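Long-range contacts in ganglioside-induced differentiation-associated protein 2 (Homo sapiens, PDB 4UML), which is of uncertain molecular function but carries, in the part described here, a macro domain, a fold that in many relatives binds ADP-ribose or its derivatives: residues T70-T75 and F119-R124; S9-V14 and L66-A71; S45-N50 and A186-R191; K51-K56 and L222-S227. All coordinates share one frame; numbering follows the deposited sequence.

Contact 1 of 4, residues T70-T75 and F119-R124; sequences TAIVNT and FNLAAR
Two branches of one isoleucine pin the loop 119-124 to the entry of strand 71-75 in the mixed sheet of the macro domain. I72 CD1 meets L121 CD1 at 3.8 Å, the two side chains crossing obliquely, while I72 CG2 lies 4.0 Å from A123 CB. The division of labour follows from torsion. A chi1 of 62° puts CG1 of I72 in the crowded position between the backbone N and the carbonyl carbon, which leaves CG2 beside the backbone N and next to A123. The chi2 of 144° is well off a staggered value, so the CD1 methyl accepts some torsional cost where it reaches L121. L121 answers with CG anti to the carbonyl carbon and an extended second torsion that carries CD1 forward.

At the more open margin, T70 and R124 run side by side and point the same way. The R124 chain leaves with CG anti to the backbone N and bends only at chi3 (-67°), so that NH1 comes obliquely within 3.7 Å of T70 CG2.

What holds the first shell in place lies one layer further out. Backbone hydrogen bonds tie T70 and I72 to F125, and I72 also to I127, on the neighbouring parallel strand 125-129, into which the loop leads. Helix 85-94 packs I90 on I72 and L93 on L121, and T70 OG1 is hydrogen-bonded to S163 OG. The loop is thus packed between strand 71-75 and helix 85-94 just before it enters strand 125-129, and R124 CB stands 3.3 Å from T70 O.

Contact 2 of 4, residues S9-V14 and L66-A71; sequences SQFVDV and LLNCTA
A single parallel beta bridge, V12 with L67, joins the N-terminal segment 9-14 to the loop that leads into strand 71-75 of the macro domain. Neither segment is a regular strand, yet the backbone pattern is textbook: V12 N gives an almost straight bond to L66 O (2.9 Å, 175°), arriving above the carbonyl plane, and N68 N returns one to V12 O, nearly along the C=O axis.

The side-chain hydrogen bonds between the two segments all involve N68. Its CG occupies the crowded position between the backbone N and the carbonyl carbon, which turns the amide back across the N-terminal segment. OD1 receives V14 N at 2.7 Å, in the amide carbonyl plane and on a lone pair. ND2 donates to D13 OD1 at 3.1 Å, meeting it from above the carboxylate, whose plane stands 89° to the amide. D13 OD1 also accepts D15 N, so a second bond steadies the acceptor. With both ends of the amide engaged, its rotation is fixed.

Apolar contacts fill the flanks. V12 splits its methyls, CG2 going to L66 CB and CG1 lying 3.7 Å from L67 CD2, with W60 of strand 57-61 against V12 and L67. V14 and C69 both rest on V205. On the outer side the F11 ring crosses the N68 amide obliquely, planes 30° apart, with F11 CE1 3.8 Å from N68 ND2.

Contact 3 of 4, residues S45-N50 and A186-R191; sequences SPFLYN and ALRTVR
R191, reaching out from helix 179-197, supplies nearly all the tight packing against the loop 45-50. Its chain bends at chi2 (66°) and then extends, so CG lies 3.5 Å from F47 CE1, the two side chains meeting tip to tip; F47 CD1 sits over one guanidinium face, offset toward the rim, with the planes 50° apart. At the guanidinium edge, NH2 donates to L48 O (2.9 Å, 154°) within both planes, and NH1 adds a weak bond to the same oxygen. N50 CB closes in on NH2 at 3.6 Å. An alanine in place of R191 would remove both donors to L48 O and the carbons that meet F47, and would probably loosen the hold of the loop on the helix.

The other side is looser. R188 CG stands 4.4 Å from F47 CZ, L48 directs its side chain away, and a water links N50 N to NH1 of R191, the latter bond weak. N50 turns its OD1 to V53 N as the N-cap of helix 51-54.

Further polar partners fix the arginine: E195, one turn along its own helix, forms a salt bridge with NE, and Y223 O, at the end of helix 210-223, receives NH1. The loop thereby lies across the junction of helices 179-197 and 210-223.

Contact 4 of 4, residues K51-K56 and L222-S227; sequences KDVNGK and LYFPRS
N54, on the short helix 51-54, turns its amide toward the chain that leaves helix 210-223, with F224 the first residue to depart from helical geometry. Its CG is anti to the carbonyl carbon (chi1 -74°), a position that lays the side chain alongside F224, the two sliding past each other in opposite directions. The amide ends with separate tasks. ND2 donates to P225 O at 3.1 Å in a nearly straight bond (168°), with the oxygen in the amide plane but the donor above the carbonyl plane. OD1 faces F224, lying 3.6 Å from its CB and near the plane of the ring at its edge.

F224 also has CG anti to its carbonyl carbon, and its ring offers the same edge to V53. V53 CG1, itself anti to the backbone N, touches F224 CE1 at 3.5 Å, the side chains crossing at about a right angle. Beyond the pair, F224 packs on R191, and R226 makes a cation-pi contact with W20.

A water donates to N54 OD1 (2.7 Å) and to P225 O (2.9 Å), bridging the two. A leucine in place of N54 would lose both polar links and would probably leave P225 O with the water alone of these two donors, and the water short of one acceptor. Donor and acceptor ends thus have distinct partners, which defines the amide's orientation and lets one side chain satisfy polar atoms beside an aromatic edge.

Overall arrangement
The four contacts form two pairs on one macro domain. Contacts 1 and 2 have centres 8 Å apart and share T70 and A71, at the entry to strand 71-75 in the middle of the sheet; F11 packs on A122 between them. Contacts 3 and 4 are likewise 8 Å apart, share a water, and gather helices 51-54, 179-197 and 210-223 beside the chain's end. Centres of the two pairs lie about 23 to 26 Å apart. Along the chain, contact 1 is nested inside the loops closed by contacts 3 and 4, whereas contacts 2, 3 and 4 cross one another. Segments from both termini are thus stitched onto the central α/β fold.

Contact 1 of 4, residues T70-T75 and F119-R124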
loop_
_atom_site.group_PDB
_atom_site.type_symbol
_atom_site.label_atom_id
_atom_site.label_comp_id
_atom_site.label_asym_id
_atom_site.label_seq_id
_atom_site.Cartn_x
_atom_site.Cartn_y
_atom_site.Cartn_z
ATOM N N THR A 70 -9.703 5.985 2.091
ATOM C CA THR A 70 -9.481 6.992 3.133
ATOM C C THR A 70 -8.069 7.573 2.980
ATOM O O THR A 70 -7.885 8.807 3.053
ATOM C CB THR A 70 -9.668 6.415 4.552
ATOM O OG1 THR A 70 -10.886 5.646 4.576
ATOM C CG2 THR A 70 -9.719 7.557 5.614
ATOM N N ALA A 71 -7.095 6.678 2.789
ATOM C CA ALA A 71 -5.722 7.026 2.484
ATOM C C ALA A 71 -5.184 6.198 1.318
ATOM O O ALA A 71 -5.503 5.006 1.158
ATOM C CB ALA A 71 -4.834 6.815 3.701
ATOM N N ILE A 72 -4.383 6.844 0.495
ATOM C CA ILE A 72 -3.538 6.159 -0.462
ATOM C C ILE A 72 -2.092 6.338 -0.023
ATOM O O ILE A 72 -1.749 7.267 0.736
ATOM C CB ILE A 72 -3.770 6.586 -1.927
ATOM C CG1 ILE A 72 -3.443 8.073 -2.135
ATOM C CG2 ILE A 72 -5.175 6.265 -2.375
ATOM C CD1 ILE A 72 -2.821 8.294 -3.468
ATOM N N VAL A 73 -1.262 5.415 -0.477
ATOM C CA VAL A 73 0.117 5.332 -0.072
ATOM C C VAL A 73 1.073 5.775 -1.200
ATOM O O VAL A 73 0.974 5.328 -2.325
ATOM C CB VAL A 73 0.461 3.905 0.341
ATOM C CG1 VAL A 73 1.934 3.804 0.732
ATOM C CG2 VAL A 73 -0.433 3.416 1.478
ATOM N N ASN A 74 1.953 6.698 -0.854
ATOM C CA ASN A 74 3.002 7.194 -1.701
ATOM C C ASN A 74 4.292 6.551 -1.212
ATOM O O ASN A 74 4.471 6.314 -0.012
ATOM C CB ASN A 74 3.095 8.711 -1.612
ATOM C CG ASN A 74 4.218 9.278 -2.502
ATOM O OD1 ASN A 74 4.441 8.791 -3.584
ATOM N ND2 ASN A 74 4.950 10.252 -2.000
ATOM N N THR A 75 5.121 6.146 -2.159
ATOM C CA THR A 75 6.426 5.576 -1.862
ATOM C C THR A 75 7.495 6.528 -2.381
ATOM O O THR A 75 7.372 7.043 -3.511
ATOM C CB THR A 75 6.567 4.137 -2.373
ATOM O OG1 THR A 75 7.720 3.541 -1.783
ATOM C CG2 THR A 75 6.642 4.035 -3.906
ATOM N N PHE A 119 -5.382 16.801 -0.494
ATOM C CA PHE A 119 -5.572 18.000 -1.354
ATOM C C PHE A 119 -6.552 17.712 -2.519
ATOM O O PHE A 119 -7.707 17.410 -2.214
ATOM C CB PHE A 119 -4.193 18.618 -1.674
ATOM C CG PHE A 119 -3.452 19.030 -0.407
ATOM C CD1 PHE A 119 -3.861 20.153 0.323
ATOM C CD2 PHE A 119 -2.417 18.249 0.122
ATOM C CE1 PHE A 119 -3.205 20.536 1.500
ATOM C CE2 PHE A 119 -1.772 18.617 1.313
ATOM C CZ PHE A 119 -2.159 19.756 2.001
ATOM N N ASN A 120 -6.156 17.742 -3.789
ATOM C CA ASN A 120 -7.141 17.442 -4.840
ATOM C C ASN A 120 -7.382 15.952 -5.115
ATOM O O ASN A 120 -8.143 15.586 -6.024
ATOM C CB ASN A 120 -6.833 18.207 -6.129
ATOM C CG ASN A 120 -7.935 18.090 -7.191
ATOM O OD1 ASN A 120 -9.088 18.370 -6.950
ATOM N ND2 ASN A 120 -7.554 17.687 -8.363
ATOM N N LEU A 121 -6.742 15.068 -4.363
ATOM C CA LEU A 121 -6.963 13.660 -4.612
ATOM C C LEU A 121 -8.354 13.266 -4.136
ATOM O O LEU A 121 -8.913 13.881 -3.192
ATOM C CB LEU A 121 -5.951 12.808 -3.842
ATOM C CG LEU A 121 -4.487 12.843 -4.218
ATOM C CD1 LEU A 121 -3.712 11.970 -3.227
ATOM C CD2 LEU A 121 -4.281 12.388 -5.657
ATOM N N ALA A 122 -8.903 12.231 -4.754
ATOM C CA ALA A 122 -10.147 11.641 -4.226
ATOM C C ALA A 122 -10.004 11.126 -2.783
ATOM O O ALA A 122 -10.975 11.115 -2.016
ATOM C CB ALA A 122 -10.634 10.551 -5.138
ATOM N N ALA A 123 -8.804 10.706 -2.405
ATOM C CA ALA A 123 -8.562 10.172 -1.053
ATOM C C ALA A 123 -8.407 11.327 -0.061
ATOM O O ALA A 123 -7.857 12.360 -0.410
ATOM C CB ALA A 123 -7.304 9.332 -1.039
ATOM N N ARG A 124 -8.866 11.128 1.170
ATOM C CA ARG A 124 -8.732 12.098 2.263
ATOM C C ARG A 124 -7.276 12.329 2.689
ATOM O O ARG A 124 -6.909 13.460 3.029
ATOM C CB ARG A 124 -9.574 11.655 3.483
ATOM C CG ARG A 124 -9.551 12.585 4.696
ATOM C CD ARG A 124 -10.284 11.970 5.908
ATOM N NE ARG A 124 -11.735 11.841 5.701
ATOM C CZ ARG A 124 -12.535 10.924 6.269
ATOM N NH1 ARG A 124 -12.062 9.996 7.119
ATOM N NH2 ARG A 124 -13.842 10.932 5.986
#

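Contact 2 of 4, residues S9-V14 and L66-A71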
loop_
_atom_site.group_PDB
_atom_site.type_symbol
_atom_site.label_atom_id
_atom_site.label_comp_id
_atom_site.label_asym_id
_atom_site.label_seq_id
_atom_site.Cartn_x
_atom_site.Cartn_y
_atom_site.Cartn_z
ATOM N N SER A 9 -17.588 11.645 -12.771
ATOM C CA SER A 9 -16.551 11.670 -11.738
ATOM C C SER A 9 -15.154 11.338 -12.297
ATOM O O SER A 9 -14.985 10.522 -13.214
ATOM C CB SER A 9 -16.915 10.750 -10.556
ATOM O OG SER A 9 -17.174 9.408 -10.951
ATOM N N GLN A 10 -14.144 11.993 -11.738
ATOM C CA GLN A 10 -12.779 11.791 -12.205
ATOM C C GLN A 10 -11.995 10.704 -11.425
ATOM O O GLN A 10 -10.796 10.527 -11.667
ATOM C CB GLN A 10 -12.040 13.147 -12.220
ATOM C CG GLN A 10 -12.680 14.191 -13.141
ATOM C CD GLN A 10 -12.849 13.679 -14.566
ATOM O OE1 GLN A 10 -13.962 13.386 -15.004
ATOM N NE2 GLN A 10 -11.738 13.519 -15.275
ATOM N N PHE A 11 -12.666 9.946 -10.542
ATOM C CA PHE A 11 -11.966 8.982 -9.677
ATOM C C PHE A 11 -12.531 7.559 -9.755
ATOM O O PHE A 11 -13.554 7.301 -10.415
ATOM C CB PHE A 11 -11.954 9.495 -8.229
ATOM C CG PHE A 11 -13.323 9.635 -7.606
ATOM C CD1 PHE A 11 -13.911 8.565 -6.949
ATOM C CD2 PHE A 11 -14.000 10.847 -7.650
ATOM C CE1 PHE A 11 -15.164 8.675 -6.378
ATOM C CE2 PHE A 11 -15.252 10.978 -7.076
ATOM C CZ PHE A 11 -15.841 9.890 -6.443
ATOM N N VAL A 12 -11.845 6.632 -9.098
ATOM C CA VAL A 12 -12.239 5.240 -9.057
ATOM C C VAL A 12 -12.817 4.919 -7.685
ATOM O O VAL A 12 -12.157 5.102 -6.652
ATOM C CB VAL A 12 -11.038 4.335 -9.367
ATOM C CG1 VAL A 12 -11.344 2.875 -9.050
ATOM C CG2 VAL A 12 -10.623 4.524 -10.816
ATOM N N ASP A 13 -14.070 4.468 -7.669
ATOM C CA ASP A 13 -14.759 4.219 -6.430
ATOM C C ASP A 13 -14.406 2.845 -5.921
ATOM O O ASP A 13 -14.649 1.854 -6.603
ATOM C CB ASP A 13 -16.276 4.325 -6.632
ATOM C CG ASP A 13 -17.067 4.137 -5.362
ATOM O OD1 ASP A 13 -16.528 4.011 -4.218
ATOM O OD2 ASP A 13 -18.305 4.116 -5.514
ATOM N N VAL A 14 -13.872 2.783 -4.707
ATOM C CA VAL A 14 -13.442 1.516 -4.129
ATOM C C VAL A 14 -14.626 0.523 -3.965
ATOM O O VAL A 14 -14.431 -0.695 -3.997
ATOM C CB VAL A 14 -12.634 1.716 -2.830
ATOM C CG1 VAL A 14 -13.462 2.412 -1.742
ATOM C CG2 VAL A 14 -12.113 0.383 -2.321
ATOM N N LEU A 66 -5.950 7.407 -8.168
ATOM C CA LEU A 66 -7.353 7.570 -8.552
ATOM C C LEU A 66 -8.311 7.076 -7.497
ATOM O O LEU A 66 -9.506 7.311 -7.604
ATOM C CB LEU A 66 -7.618 6.799 -9.827
ATOM C CG LEU A 66 -6.809 7.309 -11.039
ATOM C CD1 LEU A 66 -7.035 6.405 -12.235
ATOM C CD2 LEU A 66 -7.214 8.726 -11.344
ATOM N N LEU A 67 -7.810 6.388 -6.485
ATOM C CA LEU A 67 -8.703 5.689 -5.575
ATOM C C LEU A 67 -9.281 6.601 -4.505
ATOM O O LEU A 67 -8.581 7.432 -3.953
ATOM C CB LEU A 67 -7.969 4.511 -4.924
ATOM C CG LEU A 67 -7.585 3.337 -5.820
ATOM C CD1 LEU A 67 -6.642 2.417 -5.052
ATOM C CD2 LEU A 67 -8.822 2.592 -6.302
ATOM N N ASN A 68 -10.566 6.437 -4.196
ATOM C CA ASN A 68 -11.192 7.170 -3.094
ATOM C C ASN A 68 -11.111 6.428 -1.745
ATOM O O ASN A 68 -11.979 6.576 -0.914
ATOM C CB ASN A 68 -12.650 7.518 -3.440
ATOM C CG ASN A 68 -13.537 6.293 -3.482
ATOM O OD1 ASN A 68 -13.042 5.172 -3.643
ATOM N ND2 ASN A 68 -14.849 6.486 -3.310
ATOM N N CYS A 69 -10.057 5.659 -1.513
ATOM C CA CYS A 69 -9.786 5.126 -0.192
ATOM C C CYS A 69 -9.568 6.270 0.796
ATOM O O CYS A 69 -9.220 7.395 0.390
ATOM C CB CYS A 69 -8.549 4.221 -0.250
ATOM S SG CYS A 69 -8.758 2.752 -1.290
ATOM N N THR A 70 -9.703 5.985 2.091
ATOM C CA THR A 70 -9.481 6.992 3.133
ATOM C C THR A 70 -8.069 7.573 2.980
ATOM O O THR A 70 -7.885 8.807 3.053
ATOM C CB THR A 70 -9.668 6.415 4.552
ATOM O OG1 THR A 70 -10.886 5.646 4.576
ATOM C CG2 THR A 70 -9.719 7.557 5.614
ATOM N N ALA A 71 -7.095 6.678 2.789
ATOM C CA ALA A 71 -5.722 7.026 2.484
ATOM C C ALA A 71 -5.184 6.198 1.318
ATOM O O ALA A 71 -5.503 5.006 1.158
ATOM C CB ALA A 71 -4.834 6.815 3.701
#

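Contact 3 of 4, residues S45-N50 and A186-R191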
loop_
_atom_site.group_PDB
_atom_site.type_symbol
_atom_site.label_atom_id
_atom_site.label_comp_id
_atom_site.label_asym_id
_atom_site.label_seq_id
_atom_site.Cartn_x
_atom_site.Cartn_y
_atom_site.Cartn_z
ATOM N N SER A 45 -0.862 -23.733 1.805
ATOM C CA SER A 45 -0.457 -22.621 2.713
ATOM C C SER A 45 -0.730 -22.911 4.184
ATOM O O SER A 45 -1.599 -23.712 4.506
ATOM C CB SER A 45 -1.175 -21.310 2.339
ATOM O OG SER A 45 -2.333 -21.065 3.131
ATOM N N PRO A 46 -0.007 -22.232 5.087
ATOM C CA PRO A 46 -0.247 -22.386 6.528
ATOM C C PRO A 46 -1.450 -21.597 7.026
ATOM O O PRO A 46 -1.994 -21.882 8.101
ATOM C CB PRO A 46 1.019 -21.808 7.139
ATOM C CG PRO A 46 1.411 -20.728 6.180
ATOM C CD PRO A 46 1.046 -21.237 4.812
ATOM N N PHE A 47 -1.856 -20.598 6.252
ATOM C CA PHE A 47 -2.961 -19.743 6.631
ATOM C C PHE A 47 -4.293 -20.460 6.436
ATOM O O PHE A 47 -4.486 -21.167 5.466
ATOM C CB PHE A 47 -2.903 -18.424 5.837
ATOM C CG PHE A 47 -1.759 -17.549 6.247
ATOM C CD1 PHE A 47 -1.901 -16.668 7.316
ATOM C CD2 PHE A 47 -0.535 -17.667 5.631
ATOM C CE1 PHE A 47 -0.841 -15.882 7.727
ATOM C CE2 PHE A 47 0.545 -16.896 6.048
ATOM C CZ PHE A 47 0.387 -16.002 7.099
ATOM N N LEU A 48 -5.191 -20.272 7.388
ATOM C CA LEU A 48 -6.530 -20.834 7.318
ATOM C C LEU A 48 -7.464 -19.914 6.511
ATOM O O LEU A 48 -7.384 -18.674 6.586
ATOM C CB LEU A 48 -7.090 -21.042 8.742
ATOM C CG LEU A 48 -6.182 -21.750 9.777
ATOM C CD1 LEU A 48 -6.825 -21.755 11.164
ATOM C CD2 LEU A 48 -5.793 -23.167 9.324
ATOM N N TYR A 49 -8.335 -20.532 5.722
ATOM C CA TYR A 49 -9.488 -19.852 5.146
ATOM C C TYR A 49 -10.108 -18.891 6.162
ATOM O O TYR A 49 -10.384 -19.274 7.299
ATOM C CB TYR A 49 -10.556 -20.870 4.745
ATOM C CG TYR A 49 -11.826 -20.218 4.278
ATOM C CD1 TYR A 49 -11.884 -19.641 3.028
ATOM C CD2 TYR A 49 -12.965 -20.161 5.095
ATOM C CE1 TYR A 49 -13.039 -19.028 2.577
ATOM C CE2 TYR A 49 -14.129 -19.544 4.651
ATOM C CZ TYR A 49 -14.152 -18.980 3.381
ATOM O OH TYR A 49 -15.250 -18.347 2.859
ATOM N N ASN A 50 -10.320 -17.643 5.760
ATOM C CA ASN A 50 -10.991 -16.679 6.640
ATOM C C ASN A 50 -11.813 -15.731 5.774
ATOM O O ASN A 50 -11.276 -14.795 5.173
ATOM C CB ASN A 50 -9.962 -15.951 7.499
ATOM C CG ASN A 50 -10.580 -14.897 8.390
ATOM O OD1 ASN A 50 -11.644 -14.358 8.100
ATOM N ND2 ASN A 50 -9.890 -14.567 9.457
ATOM N N ALA A 186 4.617 -7.945 1.723
ATOM C CA ALA A 186 3.429 -7.109 1.658
ATOM C C ALA A 186 2.168 -7.918 2.052
ATOM O O ALA A 186 1.406 -7.511 2.939
ATOM C CB ALA A 186 3.268 -6.534 0.257
ATOM N N LEU A 187 1.966 -9.060 1.418
ATOM C CA LEU A 187 0.750 -9.838 1.669
ATOM C C LEU A 187 0.718 -10.443 3.064
ATOM O O LEU A 187 -0.328 -10.446 3.723
ATOM C CB LEU A 187 0.597 -10.924 0.608
ATOM C CG LEU A 187 0.482 -10.409 -0.824
ATOM C CD1 LEU A 187 0.354 -11.571 -1.774
ATOM C CD2 LEU A 187 -0.705 -9.483 -0.937
ATOM N N ARG A 188 1.847 -10.979 3.509
ATOM C CA ARG A 188 1.912 -11.586 4.845
ATOM C C ARG A 188 1.593 -10.563 5.933
ATOM O O ARG A 188 0.796 -10.801 6.861
ATOM C CB ARG A 188 3.303 -12.192 5.050
ATOM C CG ARG A 188 3.485 -12.953 6.352
ATOM C CD ARG A 188 4.872 -13.592 6.374
ATOM N NE ARG A 188 5.879 -12.539 6.507
ATOM C CZ ARG A 188 7.078 -12.533 5.939
ATOM N NH1 ARG A 188 7.486 -13.544 5.189
ATOM N NH2 ARG A 188 7.882 -11.503 6.148
ATOM N N THR A 189 2.165 -9.376 5.798
ATOM C CA THR A 189 1.959 -8.324 6.791
ATOM C C THR A 189 0.511 -7.866 6.840
ATOM O O THR A 189 -0.092 -7.652 7.930
ATOM C CB THR A 189 2.888 -7.118 6.480
ATOM O OG1 THR A 189 4.236 -7.590 6.365
ATOM C CG2 THR A 189 2.777 -6.051 7.520
ATOM N N VAL A 190 -0.094 -7.692 5.675
ATOM C CA VAL A 190 -1.483 -7.267 5.654
ATOM C C VAL A 190 -2.392 -8.397 6.182
ATOM O O VAL A 190 -3.365 -8.131 6.874
ATOM C CB VAL A 190 -1.931 -6.830 4.231
ATOM C CG1 VAL A 190 -3.424 -6.663 4.134
ATOM C CG2 VAL A 190 -1.243 -5.535 3.824
ATOM N N ARG A 191 -2.094 -9.631 5.798
ATOM C CA ARG A 191 -2.882 -10.782 6.305
ATOM C C ARG A 191 -2.915 -10.762 7.834
ATOM O O ARG A 191 -3.989 -10.722 8.432
ATOM C CB ARG A 191 -2.354 -12.105 5.755
ATOM C CG ARG A 191 -2.898 -13.341 6.463
ATOM C CD ARG A 191 -4.389 -13.479 6.235
ATOM N NE ARG A 191 -5.046 -14.446 7.133
ATOM C CZ ARG A 191 -5.836 -15.460 6.754
ATOM N NH1 ARG A 191 -6.069 -15.760 5.473
ATOM N NH2 ARG A 191 -6.390 -16.211 7.695
HETATM O O HOH W 1 -8.405 -16.595 3.903
#

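Contact 4 of 4, residues K51-K56 and L222-S227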
loop_
_atom_site.group_PDB
_atom_site.type_symbol
_atom_site.label_atom_id
_atom_site.label_comp_id
_atom_site.label_asym_id
_atom_site.label_seq_id
_atom_site.Cartn_x
_atom_site.Cartn_y
_atom_site.Cartn_z
ATOM N N LYS A 51 -13.112 -16.019 5.691
ATOM C CA LYS A 51 -14.031 -15.349 4.759
ATOM C C LYS A 51 -14.058 -13.841 4.965
ATOM O O LYS A 51 -14.118 -13.057 4.016
ATOM C CB LYS A 51 -15.457 -15.897 4.953
ATOM C CG LYS A 51 -16.515 -15.144 4.163
ATOM C CD LYS A 51 -17.791 -15.948 3.977
ATOM C CE LYS A 51 -18.514 -15.464 2.731
ATOM N NZ LYS A 51 -19.816 -16.159 2.538
ATOM N N ASP A 52 -14.067 -13.474 6.230
ATOM C CA ASP A 52 -14.175 -12.103 6.661
ATOM C C ASP A 52 -12.954 -11.282 6.182
ATOM O O ASP A 52 -13.103 -10.196 5.633
ATOM C CB ASP A 52 -14.292 -12.097 8.188
ATOM C CG ASP A 52 -14.288 -10.712 8.773
ATOM O OD1 ASP A 52 -15.330 -10.028 8.701
ATOM O OD2 ASP A 52 -13.237 -10.311 9.318
ATOM N N VAL A 53 -11.757 -11.824 6.375
ATOM C CA VAL A 53 -10.509 -11.182 5.932
ATOM C C VAL A 53 -10.443 -11.094 4.401
ATOM O O VAL A 53 -10.067 -10.053 3.841
ATOM C CB VAL A 53 -9.293 -11.923 6.531
ATOM C CG1 VAL A 53 -7.990 -11.486 5.899
ATOM C CG2 VAL A 53 -9.249 -11.688 8.030
ATOM N N ASN A 54 -10.857 -12.160 3.717
ATOM C CA ASN A 54 -10.839 -12.181 2.266
ATOM C C ASN A 54 -11.709 -11.146 1.617
ATOM O O ASN A 54 -11.437 -10.750 0.480
ATOM C CB ASN A 54 -11.307 -13.528 1.726
ATOM C CG ASN A 54 -10.279 -14.627 1.902
ATOM O OD1 ASN A 54 -9.239 -14.461 2.570
ATOM N ND2 ASN A 54 -10.565 -15.767 1.297
ATOM N N GLY A 55 -12.812 -10.804 2.292
ATOM C CA GLY A 55 -13.761 -9.823 1.795
ATOM C C GLY A 55 -13.228 -8.390 1.851
ATOM O O GLY A 55 -13.745 -7.520 1.165
ATOM N N LYS A 56 -12.177 -8.180 2.636
ATOM C CA LYS A 56 -11.531 -6.872 2.776
ATOM C C LYS A 56 -10.396 -6.613 1.800
ATOM O O LYS A 56 -9.967 -5.480 1.636
ATOM C CB LYS A 56 -11.013 -6.741 4.182
ATOM C CG LYS A 56 -12.141 -6.893 5.182
ATOM C CD LYS A 56 -11.642 -6.872 6.604
ATOM C CE LYS A 56 -12.833 -6.865 7.554
ATOM N NZ LYS A 56 -12.441 -6.351 8.884
ATOM N N LEU A 222 -1.894 -17.939 -1.271
ATOM C CA LEU A 222 -1.083 -18.452 -0.162
ATOM C C LEU A 222 -1.366 -17.732 1.163
ATOM O O LEU A 222 -1.382 -18.356 2.244
ATOM C CB LEU A 222 0.391 -18.365 -0.573
ATOM C CG LEU A 222 1.593 -18.526 0.361
ATOM C CD1 LEU A 222 1.651 -19.885 1.055
ATOM C CD2 LEU A 222 2.866 -18.311 -0.469
ATOM N N TYR A 223 -1.600 -16.419 1.095
ATOM C CA TYR A 223 -1.900 -15.629 2.284
ATOM C C TYR A 223 -3.388 -15.474 2.534
ATOM O O TYR A 223 -3.792 -15.251 3.662
ATOM C CB TYR A 223 -1.200 -14.259 2.196
ATOM C CG TYR A 223 0.272 -14.493 2.142
ATOM C CD1 TYR A 223 0.954 -14.847 3.280
ATOM C CD2 TYR A 223 0.960 -14.480 0.938
ATOM C CE1 TYR A 223 2.291 -15.124 3.243
ATOM C CE2 TYR A 223 2.308 -14.751 0.897
ATOM C CZ TYR A 223 2.958 -15.075 2.056
ATOM O OH TYR A 223 4.294 -15.369 2.037
ATOM N N PHE A 224 -4.194 -15.650 1.487
ATOM C CA PHE A 224 -5.639 -15.487 1.593
ATOM C C PHE A 224 -6.341 -16.660 0.879
ATOM O O PHE A 224 -7.006 -16.464 -0.142
ATOM C CB PHE A 224 -6.059 -14.129 1.002
ATOM C CG PHE A 224 -5.450 -12.935 1.720
ATOM C CD1 PHE A 224 -6.069 -12.367 2.822
ATOM C CD2 PHE A 224 -4.253 -12.383 1.279
ATOM C CE1 PHE A 224 -5.506 -11.272 3.483
ATOM C CE2 PHE A 224 -3.690 -11.289 1.933
ATOM C CZ PHE A 224 -4.315 -10.738 3.031
ATOM N N PRO A 225 -6.143 -17.895 1.393
ATOM C CA PRO A 225 -6.817 -19.054 0.769
ATOM C C PRO A 225 -8.340 -18.858 0.676
ATOM O O PRO A 225 -8.966 -18.387 1.630
ATOM C CB PRO A 225 -6.477 -20.212 1.718
ATOM C CG PRO A 225 -6.095 -19.585 3.008
ATOM C CD PRO A 225 -5.460 -18.269 2.645
ATOM N N ARG A 226 -8.918 -19.204 -0.469
ATOM C CA ARG A 226 -10.360 -19.002 -0.732
ATOM C C ARG A 226 -11.278 -20.186 -0.325
ATOM O O ARG A 226 -12.380 -19.966 0.169
ATOM C CB ARG A 226 -10.575 -18.719 -2.218
ATOM C CG ARG A 226 -9.973 -17.422 -2.719
ATOM C CD ARG A 226 -9.460 -17.612 -4.132
ATOM N NE ARG A 226 -9.763 -16.485 -5.003
ATOM C CZ ARG A 226 -9.557 -16.493 -6.319
ATOM N NH1 ARG A 226 -9.039 -17.563 -6.912
ATOM N NH2 ARG A 226 -9.862 -15.424 -7.045
ATOM N N SER A 227 -10.839 -21.421 -0.581
ATOM C CA SER A 227 -11.602 -22.635 -0.231
ATOM C C SER A 227 -11.373 -22.996 1.244
ATOM O O SER A 227 -10.500 -22.420 1.896
ATOM C CB SER A 227 -11.165 -23.801 -1.127
HETATM O O HOH W 1 -8.405 -16.595 3.903
#